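Side-chain contacts in SVS_variant_AS1 (Streptomyces sp. CWA1, PDB 6TJA), which probably cyclises geranylgeranyl diphosphate into spiroviolene or a related polycyclic diterpene, as an engineered variant of a reconstructed ancestral class I terpene cyclase: residues A[101-106]-A[155-160]; A[107-112]-A[122-127]. One frame throughout, in Å; residues are numbered along the deposited sequence.

Contact 1. Residues A[101-106]-A[155-160]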
ATOM      1  N   ALA A 101      17.893   1.871   4.408  1.00 29.71           N
ATOM      2  CA  ALA A 101      18.043   2.748   3.212  1.00 27.97           C
ATOM      3  C   ALA A 101      18.083   1.885   1.943  1.00 26.31           C
ATOM      4  O   ALA A 101      17.346   2.179   1.010  1.00 26.72           O
ATOM      5  CB  ALA A 101      19.240   3.628   3.328  1.00 27.83           C
ATOM      6  N   GLN A 102      18.844   0.804   1.942  1.00 25.74           N
ATOM      7  CA  GLN A 102      18.910  -0.110   0.779  1.00 26.39           C
ATOM      8  C   GLN A 102      17.616  -0.905   0.682  1.00 27.80           C
ATOM      9  O   GLN A 102      17.175  -1.134  -0.434  1.00 28.55           O
ATOM     10  CB  GLN A 102      20.077  -1.074   0.880  1.00 27.35           C
ATOM     11  CG  GLN A 102      21.423  -0.397   0.759  1.00 29.59           C
ATOM     12  CD  GLN A 102      22.547  -1.370   1.011  1.00 33.14           C
ATOM     13  OE1 GLN A 102      22.761  -2.266   0.202  1.00 35.78           O
ATOM     14  NE2 GLN A 102      23.263  -1.198   2.123  1.00 33.38           N
ATOM     15  N   PHE A 103      16.996  -1.281   1.802  1.00 30.26           N
ATOM     16  CA  PHE A 103      15.737  -2.060   1.756  1.00 28.23           C
ATOM     17  C   PHE A 103      14.608  -1.223   1.139  1.00 26.52           C
ATOM     18  O   PHE A 103      13.843  -1.749   0.318  1.00 25.73           O
ATOM     19  CB  PHE A 103      15.340  -2.617   3.115  1.00 30.71           C
ATOM     20  CG  PHE A 103      14.109  -3.475   2.990  1.00 27.50           C
ATOM     21  CD1 PHE A 103      14.199  -4.774   2.527  1.00 26.74           C
ATOM     22  CD2 PHE A 103      12.853  -2.945   3.230  1.00 28.02           C
ATOM     23  CE1 PHE A 103      13.067  -5.560   2.378  1.00 26.23           C
ATOM     24  CE2 PHE A 103      11.722  -3.729   3.060  1.00 30.59           C
ATOM     25  CZ  PHE A 103      11.829  -5.032   2.622  1.00 26.45           C
ATOM     26  N   ASN A 104      14.521   0.051   1.493  1.00 25.87           N
ATOM     27  CA  ASN A 104      13.457   0.936   0.980  1.00 27.16           C
ATOM     28  C   ASN A 104      13.511   0.918  -0.557  1.00 29.48           C
ATOM     29  O   ASN A 104      12.448   0.961  -1.184  1.00 27.84           O
ATOM     30  CB  ASN A 104      13.565   2.321   1.596  1.00 25.91           C
ATOM     31  CG  ASN A 104      13.203   2.364   3.065  1.00 24.43           C
ATOM     32  OD1 ASN A 104      12.785   1.363   3.648  1.00 24.91           O
ATOM     33  ND2 ASN A 104      13.304   3.544   3.644  1.00 22.92           N
ATOM     34  N   ALA A 105      14.697   0.849  -1.150  1.00 26.99           N
ATOM     35  CA  ALA A 105      14.856   0.857  -2.616  1.00 28.64           C
ATOM     36  C   ALA A 105      14.431  -0.506  -3.166  1.00 29.22           C
ATOM     37  O   ALA A 105      13.667  -0.542  -4.170  1.00 25.86           O
ATOM     38  CB  ALA A 105      16.268   1.219  -3.014  1.00 29.13           C
ATOM     39  N   LEU A 106      14.876  -1.596  -2.545  1.00 26.93           N
ATOM     40  CA  LEU A 106      14.421  -2.948  -2.963  1.00 30.67           C
ATOM     41  C   LEU A 106      12.889  -3.037  -2.887  1.00 26.97           C
ATOM     42  O   LEU A 106      12.284  -3.504  -3.843  1.00 25.66           O
ATOM     43  CB  LEU A 106      15.090  -4.020  -2.099  1.00 32.38           C
ATOM     44  CG  LEU A 106      14.644  -5.447  -2.402  1.00 33.28           C
ATOM     45  CD1 LEU A 106      15.224  -5.930  -3.723  1.00 32.58           C
ATOM     46  CD2 LEU A 106      15.038  -6.403  -1.286  1.00 36.33           C
ATOM     47  N   ALA A 155       1.602  -3.273   1.722  1.00 24.19           N
ATOM     48  CA  ALA A 155       1.373  -3.139   3.179  1.00 24.92           C
ATOM     49  C   ALA A 155       2.394  -4.013   3.926  1.00 26.48           C
ATOM     50  O   ALA A 155       3.026  -3.491   4.857  1.00 24.19           O
ATOM     51  CB  ALA A 155      -0.057  -3.462   3.525  1.00 24.85           C
ATOM     52  N   TRP A 156       2.617  -5.256   3.455  1.00 23.78           N
ATOM     53  CA  TRP A 156       3.592  -6.200   4.054  1.00 24.14           C
ATOM     54  C   TRP A 156       5.018  -5.640   3.940  1.00 24.71           C
ATOM     55  O   TRP A 156       5.768  -5.660   4.964  1.00 23.34           O
ATOM     56  CB  TRP A 156       3.448  -7.589   3.428  1.00 26.04           C
ATOM     57  CG  TRP A 156       4.701  -8.401   3.499  1.00 26.87           C
ATOM     58  CD1 TRP A 156       5.306  -8.877   4.620  1.00 26.30           C
ATOM     59  CD2 TRP A 156       5.508  -8.836   2.390  1.00 28.24           C
ATOM     60  NE1 TRP A 156       6.448  -9.539   4.294  1.00 25.06           N
ATOM     61  CE2 TRP A 156       6.594  -9.547   2.932  1.00 27.59           C
ATOM     62  CE3 TRP A 156       5.434  -8.671   1.007  1.00 25.85           C
ATOM     63  CZ2 TRP A 156       7.581 -10.113   2.135  1.00 24.57           C
ATOM     64  CZ3 TRP A 156       6.419  -9.215   0.223  1.00 27.01           C
ATOM     65  CH2 TRP A 156       7.490  -9.900   0.788  1.00 25.86           C
ATOM     66  N   LEU A 157       5.407  -5.134   2.767  1.00 23.87           N
ATOM     67  CA  LEU A 157       6.743  -4.529   2.573  1.00 22.76           C
ATOM     68  C   LEU A 157       6.947  -3.345   3.530  1.00 23.06           C
ATOM     69  O   LEU A 157       8.039  -3.301   4.076  1.00 22.67           O
ATOM     70  CB  LEU A 157       6.959  -4.134   1.117  1.00 24.41           C
ATOM     71  CG  LEU A 157       7.074  -5.301   0.133  1.00 23.68           C
ATOM     72  CD1 LEU A 157       7.087  -4.787  -1.299  1.00 23.96           C
ATOM     73  CD2 LEU A 157       8.309  -6.133   0.413  1.00 24.42           C
ATOM     74  N   SER A 158       5.964  -2.458   3.737  1.00 23.97           N
ATOM     75  CA  SER A 158       6.026  -1.330   4.716  1.00 26.40           C
ATOM     76  C   SER A 158       6.248  -1.832   6.144  1.00 24.70           C
ATOM     77  O   SER A 158       6.864  -1.124   6.933  1.00 24.33           O
ATOM     78  CB  SER A 158       4.796  -0.480   4.686  1.00 26.68           C
ATOM     79  OG  SER A 158       4.626   0.025   3.379  1.00 31.89           O
ATOM     80  N   GLY A 159       5.664  -2.963   6.501  1.00 23.45           N
ATOM     81  CA  GLY A 159       5.892  -3.561   7.827  1.00 22.73           C
ATOM     82  C   GLY A 159       7.334  -3.999   7.957  1.00 23.39           C
ATOM     83  O   GLY A 159       7.928  -3.743   9.016  1.00 25.74           O
ATOM     84  N   VAL A 160       7.860  -4.677   6.929  1.00 25.69           N
ATOM     85  CA  VAL A 160       9.256  -5.196   6.900  1.00 28.70           C
ATOM     86  C   VAL A 160      10.214  -3.997   6.993  1.00 27.46           C
ATOM     87  O   VAL A 160      11.160  -4.083   7.764  1.00 30.35           O
ATOM     88  CB  VAL A 160       9.553  -6.066   5.666  1.00 28.14           C
ATOM     89  CG1 VAL A 160      11.011  -6.453   5.631  1.00 28.76           C
ATOM     90  CG2 VAL A 160       8.690  -7.331   5.623  1.00 30.50           C
TER
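Phe103 reaches from helix 100-115 to helix 143-169 and meets Val160 with the far end of its ring. The closest touch is CZ of Phe103 against CG1 of Val160 at 3.4 Å, a tight approach that comes obliquely to the ring, and the two side chains lie nearly perpendicular. CG of Phe103 lies anti to the backbone N (chi1 -176°), which carries the ring toward helix 143-169, over the 8.8 Å that separates the CA atoms of Phe103 and Val160. Val160 likewise carries CG1 anti to its own N, and it is this methyl that receives the ring. The carbonyl O of Leu157 lies at the edge of the ring and in its plane, 3.8 Å from CE2 of Phe103. More loosely, CD2 of Leu157 stands 4.3 Å from CZ of Phe103; the same methyl lies 3.6 Å above one face of the neighbouring Trp156 ring, toward its rim. Ala161 and Ile164 also touch Phe103, while Val160 packs on Cys91 of helix 70-91. One aromatic side chain thus joins the two helices without a hydrogen bond, the kind of apolar interhelical packing on which the all-helical class I terpene synthase fold is built.

Contact 2. Residues A[107-112]-A[122-127]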
ATOM      1  N   ALA A 107      12.279  -2.629  -1.774  1.00 29.07           N
ATOM      2  CA  ALA A 107      10.811  -2.694  -1.563  1.00 25.88           C
ATOM      3  C   ALA A 107      10.122  -1.962  -2.715  1.00 27.85           C
ATOM      4  O   ALA A 107       9.063  -2.427  -3.211  1.00 25.49           O
ATOM      5  CB  ALA A 107      10.425  -2.082  -0.250  1.00 27.00           C
ATOM      6  N   GLY A 108      10.713  -0.855  -3.132  1.00 25.64           N
ATOM      7  CA  GLY A 108      10.167  -0.038  -4.226  1.00 27.99           C
ATOM      8  C   GLY A 108      10.305  -0.747  -5.554  1.00 25.02           C
ATOM      9  O   GLY A 108       9.321  -0.752  -6.311  1.00 25.44           O
ATOM     10  N   ARG A 109      11.467  -1.335  -5.828  1.00 27.56           N
ATOM     11  CA  ARG A 109      11.735  -2.041  -7.118  1.00 31.38           C
ATOM     12  C   ARG A 109      10.831  -3.283  -7.201  1.00 30.74           C
ATOM     13  O   ARG A 109      10.203  -3.470  -8.230  1.00 30.72           O
ATOM     14  CB  ARG A 109      13.219  -2.368  -7.315  1.00 33.68           C
ATOM     15  CG  ARG A 109      14.118  -1.152  -7.557  1.00 42.59           C
ATOM     16  CD  ARG A 109      15.557  -1.410  -8.004  1.00 41.32           C
ATOM     17  NE  ARG A 109      16.119  -2.539  -7.291  1.00 50.07           N
ATOM     18  CZ  ARG A 109      16.867  -2.472  -6.175  1.00 61.91           C
ATOM     19  NH1 ARG A 109      17.193  -1.302  -5.637  1.00 57.78           N
ATOM     20  NH2 ARG A 109      17.300  -3.594  -5.608  1.00 57.07           N
ATOM     21  N   VAL A 110      10.725  -4.082  -6.139  1.00 29.85           N
ATOM     22  CA  VAL A 110       9.904  -5.328  -6.148  1.00 29.64           C
ATOM     23  C   VAL A 110       8.418  -4.956  -6.305  1.00 30.01           C
ATOM     24  O   VAL A 110       7.730  -5.551  -7.168  1.00 26.51           O
ATOM     25  CB  VAL A 110      10.175  -6.162  -4.888  1.00 28.33           C
ATOM     26  CG1 VAL A 110       9.234  -7.340  -4.758  1.00 30.41           C
ATOM     27  CG2 VAL A 110      11.606  -6.634  -4.891  1.00 29.61           C
ATOM     28  N   GLN A 111       7.942  -3.997  -5.514  1.00 25.92           N
ATOM     29  CA  GLN A 111       6.533  -3.570  -5.593  1.00 26.93           C
ATOM     30  C   GLN A 111       6.241  -3.111  -7.045  1.00 26.46           C
ATOM     31  O   GLN A 111       5.261  -3.585  -7.619  1.00 24.06           O
ATOM     32  CB  GLN A 111       6.225  -2.578  -4.472  1.00 23.93           C
ATOM     33  CG  GLN A 111       4.775  -2.140  -4.445  1.00 23.11           C
ATOM     34  CD  GLN A 111       3.772  -3.207  -4.069  1.00 24.17           C
ATOM     35  OE1 GLN A 111       4.057  -4.128  -3.277  1.00 24.79           O
ATOM     36  NE2 GLN A 111       2.561  -3.056  -4.607  1.00 22.30           N
ATOM     37  N   ARG A 112       7.104  -2.310  -7.661  1.00 26.77           N
ATOM     38  CA  ARG A 112       6.882  -1.806  -9.038  1.00 26.77           C
ATOM     39  C   ARG A 112       6.793  -2.977 -10.028  1.00 26.32           C
ATOM     40  O   ARG A 112       5.865  -2.974 -10.847  1.00 25.71           O
ATOM     41  CB  ARG A 112       7.948  -0.789  -9.443  1.00 26.86           C
ATOM     42  CG  ARG A 112       7.687  -0.154 -10.806  1.00 26.80           C
ATOM     43  CD  ARG A 112       6.428   0.690 -10.791  1.00 27.64           C
ATOM     44  NE  ARG A 112       5.965   1.111 -12.098  1.00 26.90           N
ATOM     45  CZ  ARG A 112       4.739   1.559 -12.360  1.00 31.35           C
ATOM     46  NH1 ARG A 112       3.841   1.654 -11.390  1.00 31.17           N
ATOM     47  NH2 ARG A 112       4.428   1.955 -13.588  1.00 31.67           N
ATOM     48  N   ASN A 122      16.836  -6.093 -12.996  1.00 61.47           N
ATOM     49  CA  ASN A 122      18.098  -5.530 -12.556  1.00 62.48           C
ATOM     50  C   ASN A 122      18.918  -6.368 -11.549  1.00 55.84           C
ATOM     51  O   ASN A 122      19.224  -5.946 -10.459  1.00 54.99           O
ATOM     52  CB  ASN A 122      18.075  -4.009 -12.313  1.00 70.41           C
ATOM     53  CG  ASN A 122      17.280  -3.607 -11.120  1.00 71.28           C
ATOM     54  OD1 ASN A 122      17.497  -4.106 -10.046  1.00 76.81           O
ATOM     55  ND2 ASN A 122      16.364  -2.675 -11.302  1.00 68.28           N
ATOM     56  N   GLY A 123      19.255  -7.573 -11.973  1.00 54.18           N
ATOM     57  CA  GLY A 123      20.089  -8.508 -11.247  1.00 58.71           C
ATOM     58  C   GLY A 123      19.394  -9.137 -10.055  1.00 54.31           C
ATOM     59  O   GLY A 123      20.050  -9.738  -9.204  1.00 54.48           O
ATOM     60  N   ASP A 124      18.070  -9.009  -9.980  1.00 51.89           N
ATOM     61  CA  ASP A 124      17.357  -9.584  -8.875  1.00 44.34           C
ATOM     62  C   ASP A 124      16.652 -10.868  -9.226  1.00 41.57           C
ATOM     63  O   ASP A 124      15.743 -10.861 -10.002  1.00 40.27           O
ATOM     64  CB  ASP A 124      16.358  -8.577  -8.520  1.00 46.42           C
ATOM     65  CG  ASP A 124      15.982  -8.680  -7.193  1.00 51.55           C
ATOM     66  OD1 ASP A 124      15.889  -9.804  -6.697  1.00 46.38           O
ATOM     67  OD2 ASP A 124      15.897  -7.684  -6.499  1.00 60.80           O
ATOM     68  N   ARG A 125      17.015 -11.962  -8.589  1.00 43.43           N
ATOM     69  CA  ARG A 125      16.451 -13.269  -9.019  1.00 45.11           C
ATOM     70  C   ARG A 125      15.039 -13.460  -8.433  1.00 42.32           C
ATOM     71  O   ARG A 125      14.288 -14.325  -8.955  1.00 41.69           O
ATOM     72  CB  ARG A 125      17.411 -14.390  -8.618  1.00 51.12           C
ATOM     73  CG  ARG A 125      17.647 -14.514  -7.119  1.00 54.99           C
ATOM     74  CD  ARG A 125      18.520 -15.719  -6.822  1.00 63.40           C
ATOM     75  NE  ARG A 125      18.519 -16.097  -5.412  1.00 64.88           N
ATOM     76  CZ  ARG A 125      19.211 -15.482  -4.456  1.00 59.88           C
ATOM     77  NH1 ARG A 125      19.956 -14.422  -4.733  1.00 56.05           N
ATOM     78  NH2 ARG A 125      19.133 -15.926  -3.214  1.00 59.37           N
ATOM     79  N   PHE A 126      14.664 -12.693  -7.398  1.00 36.26           N
ATOM     80  CA  PHE A 126      13.304 -12.760  -6.814  1.00 33.52           C
ATOM     81  C   PHE A 126      12.296 -12.134  -7.782  1.00 33.54           C
ATOM     82  O   PHE A 126      11.138 -12.543  -7.738  1.00 32.65           O
ATOM     83  CB  PHE A 126      13.280 -12.160  -5.410  1.00 33.38           C
ATOM     84  CG  PHE A 126      13.846 -13.122  -4.408  1.00 34.13           C
ATOM     85  CD1 PHE A 126      13.110 -14.227  -3.998  1.00 37.60           C
ATOM     86  CD2 PHE A 126      15.132 -12.956  -3.908  1.00 36.21           C
ATOM     87  CE1 PHE A 126      13.659 -15.165  -3.125  1.00 40.38           C
ATOM     88  CE2 PHE A 126      15.676 -13.885  -3.025  1.00 37.90           C
ATOM     89  CZ  PHE A 126      14.946 -14.994  -2.644  1.00 37.18           C
ATOM     90  N   VAL A 127      12.721 -11.199  -8.644  1.00 29.64           N
ATOM     91  CA  VAL A 127      11.759 -10.343  -9.399  1.00 31.10           C
ATOM     92  C   VAL A 127      11.084 -11.155 -10.506  1.00 32.36           C
ATOM     93  O   VAL A 127       9.858 -11.153 -10.551  1.00 32.15           O
ATOM     94  CB  VAL A 127      12.376  -9.018  -9.879  1.00 31.88           C
ATOM     95  CG1 VAL A 127      11.658  -8.436 -11.089  1.00 33.19           C
ATOM     96  CG2 VAL A 127      12.418  -8.022  -8.735  1.00 32.99           C
TER
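Arg109 and Asn122 meet crosswise, close to a right angle, where the loop after helix 100-115 leads into helix 126-140, two successive helices of the all-alpha terpene synthase fold. The guanidinium and amide planes stand 62° apart, so the flat groups do not stack. CD of Arg109 lies 3.6 Å from ND2 of Asn122, and NE of Arg109 is 3.5 Å from OD1 of the same amide, placed obliquely to the guanidinium. Asn122 is exposed and poorly ordered, so the position of its amide is less certain than that of the buried valines. The Arg109 chain is bent near its end, and its NH2 faces Asp124, whose OD2 lies near the guanidinium plane at its edge. At 4.4 Å between NH2 of Arg109 and OD2 of Asp124 the opposite charges are too far apart for a salt bridge; the carboxylate forms one instead through OD1 with Arg90. Cutting Arg109 back to an alanine would probably leave the Asn122 amide without the chain it lies against and remove one positive charge near Asp124, which would still have Arg90. Deeper in, the chemistry turns apolar: the side chains of Val110 and Val127 run alongside each other, pointing opposite ways, with CG2 of Val110 and CG2 of Val127 4.2 Å apart. The backbones come closest at this same pair, with CA atoms of Val110 and Val127 separated by 6.3 Å. Trp82 and Phe86 of helix 70-91 also pack on Val110. Asp124 has a second role at the turn into helix 126-140, where its side chain makes a capping bond: Phe126 N donates to Asp124 OD1 at 3.2 Å. The N-H...O angle is 146°, and the donor reaches the anti side of the carboxylate from 23° out of its plane.

Overall arrangement
Both contacts use helix 100-115, on successive turns, with centres about 11 Å apart. In sequence, both segments of contact 2 fall between the two segments of contact 1. The touching residues of contact 1 are all buried, and they meet mainly through apolar side chains, with one backbone carbonyl at the ring edge; contact 2 grades from a buried valine pair to a polar, more exposed side at the turn that leads into a helix. The two touch where CD1 of Leu106 packs 3.4 Å from OD2 of Asp124. Both segments of helix 100-115 also meet the second subunit, Asn104 by a hydrogen bond to Asn104 of that subunit and Arg112 by a salt bridge to its Glu218.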